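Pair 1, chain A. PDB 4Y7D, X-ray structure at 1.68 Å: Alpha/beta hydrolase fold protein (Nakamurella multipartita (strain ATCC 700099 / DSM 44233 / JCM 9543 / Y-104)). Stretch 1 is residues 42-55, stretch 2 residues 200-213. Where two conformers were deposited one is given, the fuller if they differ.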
# COMPACT_ATOMS: atom_id res chain seq x y z
N SER A 42 4.34 4.65 0.94
CA SER A 42 5.18 5.85 0.98
C SER A 42 6.66 5.49 0.96
O SER A 42 7.16 4.97 1.96
CB SER A 42 4.93 6.62 2.25
OG SER A 42 3.59 6.99 2.46
N PRO A 43 7.38 5.75 -0.15
CA PRO A 43 6.85 6.23 -1.44
C PRO A 43 6.17 5.10 -2.19
O PRO A 43 6.15 3.96 -1.73
CB PRO A 43 8.11 6.62 -2.20
CG PRO A 43 9.10 5.59 -1.75
CD PRO A 43 8.82 5.42 -0.26
N GLY A 44 5.63 5.43 -3.36
CA GLY A 44 4.95 4.45 -4.19
C GLY A 44 4.49 5.16 -5.44
O GLY A 44 5.07 6.15 -5.91
N GLY A 45 3.48 4.59 -6.04
CA GLY A 45 2.94 5.07 -7.28
C GLY A 45 2.20 3.95 -7.94
O GLY A 45 2.07 2.88 -7.37
N HIS A 46 1.79 4.15 -9.18
CA HIS A 46 0.95 3.13 -9.80
C HIS A 46 1.69 1.82 -10.07
O HIS A 46 1.09 0.78 -10.26
CB HIS A 46 0.30 3.68 -11.08
CG HIS A 46 1.30 4.02 -12.15
ND1 HIS A 46 1.72 5.31 -12.38
CD2 HIS A 46 1.99 3.23 -13.02
CE1 HIS A 46 2.64 5.30 -13.34
NE2 HIS A 46 2.82 4.05 -13.74
N ASP A 47 3.02 1.86 -10.14
CA ASP A 47 3.79 0.62 -10.27
C ASP A 47 3.63 -0.28 -9.05
O ASP A 47 3.34 -1.46 -9.19
CB ASP A 47 5.26 0.88 -10.60
CG ASP A 47 5.97 1.82 -9.58
OD1 ASP A 47 5.38 2.63 -8.79
OD2 ASP A 47 7.23 1.74 -9.60
N ALA A 48 3.81 0.30 -7.86
CA ALA A 48 3.57 -0.41 -6.60
C ALA A 48 2.14 -0.85 -6.52
O ALA A 48 1.85 -1.98 -6.14
CB ALA A 48 3.91 0.46 -5.40
N GLY A 49 1.22 0.06 -6.82
CA GLY A 49 -0.20 -0.28 -6.77
C GLY A 49 -0.58 -1.43 -7.68
O GLY A 49 -1.37 -2.29 -7.30
N LEU A 50 -0.06 -1.47 -8.89
CA LEU A 50 -0.39 -2.57 -9.77
C LEU A 50 0.14 -3.90 -9.25
O LEU A 50 -0.50 -4.95 -9.45
CB LEU A 50 0.19 -2.31 -11.18
CG LEU A 50 -0.59 -1.32 -12.04
CD1 LEU A 50 0.21 -0.84 -13.25
CD2 LEU A 50 -1.90 -1.94 -12.51
N ALA A 51 1.30 -3.87 -8.62
CA ALA A 51 1.87 -5.07 -8.03
C ALA A 51 0.99 -5.55 -6.87
O ALA A 51 0.66 -6.74 -6.77
CB ALA A 51 3.29 -4.80 -7.54
N MSE A 52 0.54 -4.61 -6.05
CA MSE A 52 -0.44 -4.91 -4.98
C MSE A 52 -1.74 -5.52 -5.55
O MSE A 52 -2.34 -6.39 -4.92
CB MSE A 52 -0.81 -3.65 -4.21
CG MSE A 52 0.32 -3.06 -3.37
SE MSE A 52 -0.19 -1.24 -2.74
CE MSE A 52 -1.82 -1.67 -1.80
N ALA A 53 -2.18 -5.03 -6.71
CA ALA A 53 -3.48 -5.36 -7.30
C ALA A 53 -3.48 -6.66 -8.07
O ALA A 53 -4.57 -7.15 -8.41
CB ALA A 53 -3.94 -4.27 -8.24
N ARG A 54 -2.32 -7.22 -8.41
CA ARG A 54 -2.39 -8.41 -9.30
C ARG A 54 -3.27 -9.52 -8.77
O ARG A 54 -3.99 -10.18 -9.56
CB ARG A 54 -1.01 -9.01 -9.61
CG ARG A 54 -0.18 -8.21 -10.60
CD ARG A 54 1.05 -9.05 -11.01
NE ARG A 54 1.81 -8.23 -11.93
CZ ARG A 54 2.83 -7.43 -11.60
NH1 ARG A 54 3.33 -7.41 -10.37
NH2 ARG A 54 3.41 -6.70 -12.56
N PHE A 55 -3.21 -9.81 -7.48
CA PHE A 55 -4.03 -10.92 -6.96
C PHE A 55 -5.54 -10.65 -7.15
O PHE A 55 -6.33 -11.58 -7.31
CB PHE A 55 -3.68 -11.25 -5.50
CG PHE A 55 -4.33 -10.35 -4.49
CD1 PHE A 55 -3.78 -9.09 -4.18
CD2 PHE A 55 -5.47 -10.75 -3.79
CE1 PHE A 55 -4.37 -8.27 -3.23
CE2 PHE A 55 -6.04 -9.94 -2.83
CZ PHE A 55 -5.48 -8.69 -2.55
N GLU A 200 8.34 -13.41 -6.24
CA GLU A 200 9.61 -12.79 -6.66
C GLU A 200 9.31 -11.48 -7.38
O GLU A 200 9.91 -10.44 -7.08
CB GLU A 200 10.40 -13.73 -7.59
CG GLU A 200 11.72 -13.13 -8.08
CD GLU A 200 12.53 -14.07 -8.93
OE1 GLU A 200 12.21 -15.29 -9.03
OE2 GLU A 200 13.52 -13.58 -9.50
N ARG A 201 8.40 -11.53 -8.34
CA ARG A 201 8.06 -10.36 -9.11
C ARG A 201 7.53 -9.25 -8.20
O ARG A 201 7.96 -8.09 -8.35
CB ARG A 201 7.03 -10.69 -10.19
CG ARG A 201 6.54 -9.46 -10.93
CD ARG A 201 5.61 -9.79 -12.10
NE ARG A 201 4.58 -10.76 -11.72
CZ ARG A 201 3.66 -11.22 -12.56
NH1 ARG A 201 2.79 -12.11 -12.13
NH2 ARG A 201 3.59 -10.78 -13.82
N PHE A 202 6.63 -9.59 -7.27
CA PHE A 202 6.09 -8.59 -6.35
C PHE A 202 7.21 -7.92 -5.57
O PHE A 202 7.25 -6.67 -5.47
CB PHE A 202 5.09 -9.20 -5.34
CG PHE A 202 4.59 -8.22 -4.34
CD1 PHE A 202 3.46 -7.44 -4.60
CD2 PHE A 202 5.22 -8.06 -3.12
CE1 PHE A 202 3.00 -6.52 -3.69
CE2 PHE A 202 4.77 -7.12 -2.20
CZ PHE A 202 3.65 -6.34 -2.48
N THR A 203 8.12 -8.73 -5.03
CA THR A 203 9.16 -8.20 -4.18
C THR A 203 10.10 -7.24 -4.93
O THR A 203 10.49 -6.20 -4.40
CB THR A 203 9.97 -9.33 -3.49
OG1 THR A 203 9.07 -10.21 -2.80
CG2 THR A 203 10.98 -8.76 -2.49
N LEU A 204 10.49 -7.63 -6.14
CA LEU A 204 11.37 -6.81 -6.96
C LEU A 204 10.71 -5.49 -7.34
O LEU A 204 11.35 -4.40 -7.23
CB LEU A 204 11.79 -7.60 -8.21
CG LEU A 204 12.59 -8.87 -7.98
CD1 LEU A 204 12.74 -9.64 -9.28
CD2 LEU A 204 13.95 -8.58 -7.38
N GLU A 205 9.44 -5.55 -7.70
CA GLU A 205 8.72 -4.31 -8.06
C GLU A 205 8.62 -3.35 -6.89
O GLU A 205 8.85 -2.15 -7.05
CB GLU A 205 7.38 -4.65 -8.67
CG GLU A 205 7.59 -5.22 -10.06
CD GLU A 205 6.34 -5.63 -10.80
OE1 GLU A 205 5.25 -5.44 -10.25
OE2 GLU A 205 6.46 -6.18 -11.93
N LEU A 206 8.29 -3.87 -5.70
CA LEU A 206 8.16 -3.03 -4.52
C LEU A 206 9.51 -2.51 -4.05
O LEU A 206 9.59 -1.33 -3.60
CB LEU A 206 7.40 -3.76 -3.39
CG LEU A 206 5.88 -3.54 -3.44
CD1 LEU A 206 5.62 -2.06 -3.17
CD2 LEU A 206 5.23 -3.95 -4.74
N ALA A 207 10.55 -3.33 -4.19
CA ALA A 207 11.92 -2.86 -3.82
C ALA A 207 12.35 -1.62 -4.62
O ALA A 207 12.89 -0.64 -4.07
CB ALA A 207 12.92 -3.99 -3.98
N VAL A 208 12.13 -1.65 -5.92
CA VAL A 208 12.43 -0.50 -6.76
C VAL A 208 11.56 0.72 -6.41
O VAL A 208 12.07 1.85 -6.39
CB VAL A 208 12.29 -0.89 -8.25
CG1 VAL A 208 12.39 0.34 -9.15
CG2 VAL A 208 13.35 -1.91 -8.63
N SER A 209 10.30 0.50 -6.04
CA SER A 209 9.40 1.61 -5.76
C SER A 209 9.67 2.25 -4.40
O SER A 209 9.10 3.30 -4.09
CB SER A 209 7.93 1.15 -5.87
OG SER A 209 7.59 0.42 -4.72
N ALA A 210 10.56 1.66 -3.60
CA ALA A 210 10.88 2.16 -2.28
C ALA A 210 11.76 3.38 -2.34
O ALA A 210 11.88 4.09 -1.33
CB ALA A 210 11.53 1.06 -1.45
N ASN A 211 12.43 3.60 -3.47
CA ASN A 211 13.29 4.75 -3.63
C ASN A 211 12.39 5.96 -3.86
O ASN A 211 11.53 5.94 -4.74
CB ASN A 211 14.35 4.50 -4.74
CG ASN A 211 15.09 5.76 -5.14
OD1 ASN A 211 14.50 6.67 -5.70
ND2 ASN A 211 16.41 5.81 -4.89
N HIS A 212 12.61 7.01 -3.08
CA HIS A 212 11.75 8.19 -3.10
C HIS A 212 12.32 9.40 -3.85
O HIS A 212 11.84 10.53 -3.70
CB HIS A 212 11.36 8.58 -1.70
CG HIS A 212 12.48 8.60 -0.72
ND1 HIS A 212 13.36 9.66 -0.60
CD2 HIS A 212 12.83 7.70 0.23
CE1 HIS A 212 14.21 9.40 0.36
NE2 HIS A 212 13.92 8.21 0.87
N SER A 213 13.30 9.18 -4.71
CA SER A 213 13.89 10.29 -5.45
C SER A 213 13.02 10.66 -6.64
O SER A 213 12.01 10.01 -6.94
CB SER A 213 15.27 9.90 -5.98
OG SER A 213 15.14 8.91 -7.00
O HOH W 1 5.90 1.38 -2.77
O HOH W 2 4.02 -3.10 -11.22
O HOH W 3 8.55 -0.93 -9.44

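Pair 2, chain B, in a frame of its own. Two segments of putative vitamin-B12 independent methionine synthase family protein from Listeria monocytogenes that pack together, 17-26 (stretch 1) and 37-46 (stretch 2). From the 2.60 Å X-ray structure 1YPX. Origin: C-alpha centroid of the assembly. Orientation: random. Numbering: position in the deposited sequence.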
# COMPACT_ATOMS: atom_id res chain seq x y z
N ARG B 17 -11.46 7.10 9.52
CA ARG B 17 -12.83 6.58 9.62
C ARG B 17 -13.81 7.66 10.10
O ARG B 17 -13.57 8.31 11.12
CB ARG B 17 -12.89 5.39 10.60
CG ARG B 17 -11.87 4.26 10.33
CD ARG B 17 -10.45 4.67 10.76
NE ARG B 17 -10.45 6.00 11.38
CZ ARG B 17 -9.37 6.65 11.79
NH1 ARG B 17 -8.17 6.11 11.65
NH2 ARG B 17 -9.50 7.87 12.32
N THR B 18 -14.90 7.86 9.37
CA THR B 18 -15.89 8.86 9.76
C THR B 18 -16.73 8.33 10.91
O THR B 18 -16.57 7.18 11.33
CB THR B 18 -16.84 9.21 8.61
OG1 THR B 18 -17.46 8.02 8.12
CG2 THR B 18 -16.08 9.89 7.49
N LYS B 19 -17.63 9.16 11.41
CA LYS B 19 -18.50 8.74 12.50
C LYS B 19 -19.54 7.75 11.98
O LYS B 19 -20.00 6.88 12.72
CB LYS B 19 -19.17 9.97 13.16
CG LYS B 19 -20.20 9.61 14.24
CD LYS B 19 -20.43 10.75 15.24
CE LYS B 19 -19.49 10.66 16.45
NZ LYS B 19 -19.75 9.47 17.33
N GLY B 20 -19.91 7.87 10.71
CA GLY B 20 -20.87 6.95 10.15
C GLY B 20 -20.32 5.53 10.20
O GLY B 20 -20.98 4.60 10.65
N ILE B 21 -19.09 5.36 9.73
CA ILE B 21 -18.46 4.05 9.74
C ILE B 21 -18.07 3.68 11.16
O ILE B 21 -18.03 2.50 11.52
CB ILE B 21 -17.20 4.02 8.84
CG1 ILE B 21 -16.48 2.68 8.99
CG2 ILE B 21 -16.28 5.15 9.22
CD1 ILE B 21 -17.32 1.46 8.60
N LYS B 22 -17.78 4.68 11.98
CA LYS B 22 -17.39 4.45 13.37
C LYS B 22 -18.55 3.84 14.15
O LYS B 22 -18.42 2.79 14.78
CB LYS B 22 -16.97 5.77 14.01
CG LYS B 22 -15.90 5.64 15.06
CD LYS B 22 -14.54 5.53 14.42
CE LYS B 22 -13.44 5.37 15.47
NZ LYS B 22 -13.37 6.52 16.41
N ASP B 23 -19.69 4.54 14.10
CA ASP B 23 -20.92 4.13 14.78
C ASP B 23 -21.38 2.75 14.30
O ASP B 23 -21.71 1.87 15.11
CB ASP B 23 -22.03 5.16 14.50
CG ASP B 23 -21.86 6.45 15.31
OD1 ASP B 23 -22.62 7.41 15.04
OD2 ASP B 23 -20.99 6.51 16.21
N ALA B 24 -21.40 2.58 12.99
CA ALA B 24 -21.81 1.32 12.38
C ALA B 24 -20.98 0.15 12.90
O ALA B 24 -21.53 -0.80 13.47
CB ALA B 24 -21.70 1.42 10.87
N ARG B 25 -19.66 0.20 12.73
CA ARG B 25 -18.80 -0.89 13.19
C ARG B 25 -19.04 -1.26 14.65
O ARG B 25 -18.72 -2.36 15.08
CB ARG B 25 -17.31 -0.56 12.99
CG ARG B 25 -16.89 -0.41 11.52
CD ARG B 25 -15.37 -0.43 11.33
NE ARG B 25 -14.77 -1.73 11.65
CZ ARG B 25 -14.94 -2.84 10.94
NH1 ARG B 25 -14.35 -3.97 11.32
NH2 ARG B 25 -15.67 -2.83 9.84
N GLU B 26 -19.62 -0.33 15.41
CA GLU B 26 -19.90 -0.58 16.81
C GLU B 26 -21.18 -1.40 16.99
O GLU B 26 -21.19 -2.39 17.72
CB GLU B 26 -19.98 0.73 17.59
CG GLU B 26 -18.67 1.52 17.62
CD GLU B 26 -18.64 2.62 18.67
OE1 GLU B 26 -19.55 3.48 18.66
OE2 GLU B 26 -17.71 2.62 19.51
N GLU B 37 -25.82 -5.86 6.72
CA GLU B 37 -26.44 -4.54 6.88
C GLU B 37 -25.37 -3.46 7.02
O GLU B 37 -25.53 -2.33 6.54
CB GLU B 37 -27.34 -4.55 8.12
CG GLU B 37 -28.34 -3.39 8.22
CD GLU B 37 -29.12 -3.40 9.54
OE1 GLU B 37 -29.54 -4.49 9.98
OE2 GLU B 37 -29.32 -2.31 10.12
N LEU B 38 -24.29 -3.81 7.71
CA LEU B 38 -23.16 -2.92 7.93
C LEU B 38 -22.52 -2.52 6.60
O LEU B 38 -21.90 -1.46 6.49
CB LEU B 38 -22.10 -3.62 8.80
CG LEU B 38 -20.69 -3.02 8.82
CD1 LEU B 38 -20.74 -1.66 9.49
CD2 LEU B 38 -19.73 -3.94 9.57
N ARG B 39 -22.67 -3.37 5.59
CA ARG B 39 -22.06 -3.08 4.31
C ARG B 39 -22.64 -1.85 3.63
O ARG B 39 -21.91 -1.07 3.01
CB ARG B 39 -22.18 -4.28 3.38
CG ARG B 39 -21.42 -4.05 2.10
CD ARG B 39 -21.17 -5.33 1.33
NE ARG B 39 -20.36 -5.04 0.16
CZ ARG B 39 -19.04 -5.13 0.12
NH1 ARG B 39 -18.39 -4.84 -1.00
NH2 ARG B 39 -18.36 -5.53 1.19
N LYS B 40 -23.96 -1.68 3.75
CA LYS B 40 -24.63 -0.54 3.15
C LYS B 40 -24.02 0.76 3.64
O LYS B 40 -23.56 1.58 2.84
CB LYS B 40 -26.13 -0.57 3.48
CG LYS B 40 -26.98 -1.40 2.50
CD LYS B 40 -27.02 -0.75 1.12
CE LYS B 40 -27.87 -1.53 0.13
NZ LYS B 40 -27.74 -1.02 -1.28
N ILE B 41 -24.00 0.96 4.95
CA ILE B 41 -23.43 2.18 5.49
C ILE B 41 -22.01 2.38 4.93
O ILE B 41 -21.67 3.46 4.44
CB ILE B 41 -23.38 2.15 7.02
CG1 ILE B 41 -24.78 1.91 7.58
CG2 ILE B 41 -22.85 3.48 7.55
CD1 ILE B 41 -24.79 1.29 8.97
N GLU B 42 -21.19 1.33 5.02
CA GLU B 42 -19.83 1.38 4.50
C GLU B 42 -19.89 1.92 3.08
O GLU B 42 -19.09 2.77 2.69
CB GLU B 42 -19.19 -0.01 4.47
CG GLU B 42 -19.01 -0.70 5.81
CD GLU B 42 -18.11 -1.92 5.69
OE1 GLU B 42 -18.28 -2.69 4.71
OE2 GLU B 42 -17.25 -2.12 6.58
N ASN B 43 -20.85 1.42 2.31
CA ASN B 43 -21.03 1.83 0.93
C ASN B 43 -21.29 3.32 0.80
O ASN B 43 -20.79 3.97 -0.12
CB ASN B 43 -22.17 1.04 0.29
CG ASN B 43 -21.71 -0.29 -0.25
OD1 ASN B 43 -22.41 -0.94 -1.02
ND2 ASN B 43 -20.51 -0.70 0.15
N THR B 44 -22.08 3.85 1.72
CA THR B 44 -22.44 5.26 1.77
C THR B 44 -21.20 6.05 2.18
O THR B 44 -20.83 7.05 1.55
CB THR B 44 -23.56 5.50 2.81
OG1 THR B 44 -24.66 4.63 2.53
CG2 THR B 44 -24.04 6.95 2.79
N GLU B 45 -20.56 5.59 3.25
CA GLU B 45 -19.37 6.26 3.75
C GLU B 45 -18.26 6.30 2.72
O GLU B 45 -17.71 7.36 2.46
CB GLU B 45 -18.89 5.57 5.02
CG GLU B 45 -19.86 5.74 6.17
CD GLU B 45 -20.35 7.18 6.30
OE1 GLU B 45 -19.55 8.05 6.71
OE2 GLU B 45 -21.54 7.44 5.97
N ILE B 46 -17.94 5.15 2.14
CA ILE B 46 -16.90 5.06 1.12
C ILE B 46 -17.22 6.08 0.03
O ILE B 46 -16.38 6.90 -0.33
CB ILE B 46 -16.79 3.63 0.52
CG1 ILE B 46 -16.28 2.66 1.58
CG2 ILE B 46 -15.84 3.60 -0.67
CD1 ILE B 46 -16.03 1.26 1.08
O HOH W 4 -20.19 10.09 8.26

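Two helices packed nearly antiparallel can keep the same backbone arrangement while different side chains fill the space between them. In pair 1 the axes of helices 46-55 and 200-209 come within 9.1 Å at an angle of 159°; in pair 2 helices 19-26 and 37-46 come within 9.2 Å at 169°. Fourteen central residues superpose with an RMSD of 0.5 Å.

The fixed point is an alanine. Ala51(A) matches Ala24(B), and both direct CB toward the partner helix. Around this methyl group the partners differ. In pair 1, Ala51(A) CB lies 3.5 Å from Leu206(A) CD2 and 4.0 Å from Phe202(A) CD1, and it also meets a carboxylate, with Glu205(A) OE1 3.4 Å away. In pair 2, Ala24(B) CB packs against Leu38(B) CD1 at 3.5 Å and Ile41(B) CD1 at 3.6 Å. Leu38(B) thus takes the place of Phe202(A), and Ile41(B) that of Glu205(A).

One turn earlier, an alanine-leucine contact in pair 1 is matched by an isoleucine-glutamate contact in pair 2. Ala48(A), its CB directed sideways, still touches Leu206(A), with Ala48(A) CB 3.8 Å from Leu206(A) CD1. The matching Ile21(B) is large, and it meets the aliphatic part of Glu42(B), with Ile21(B) CD1 3.9 Å from Glu42(B) CG. The carboxylate of Glu42(B) extends to Arg25(B), where NH2 and Glu42(B) OE2 form a long salt bridge at 3.7 Å. Arg25(B) occupies the position of Met52(A), a selenomethionine whose CG approaches Phe202(A) CE1 at 4.4 Å. Pair 1 also contains a salt bridge at a position without a listed match: Arg54(A) NH1 donates to Glu205(A) OE1 at 2.8 Å, and the Arg54(A) guanidinium stacks flat on that of Arg201(A), centres 4.0 Å apart.

Near the start of the first helix, Ser209(A) matches Glu45(B). Water 1 donates to Ser209(A) OG and to Pro43(A) O, both at 2.8 Å. Glu45(B) reaches across directly: Thr18(B) OG1, at the N-cap position matched by Gly45(A), donates to Glu45(B) OE1 at 2.5 Å, and Glu45(B) OE1 also accepts from water 4 at 2.6 Å. An ideal CB on Gly20(B) would lie 2.6 Å from Glu45(B) CD, a clash with the glutamate as it stands. Its counterpart, Asp47(A), does carry a side chain, and water 3 links Asp47(A) OD2, at 3.0 Å, to Glu205(A) O, at 2.7 Å. On this shared backbone, matched positions are filled by apolar packing, direct hydrogen bonds and water in different combinations.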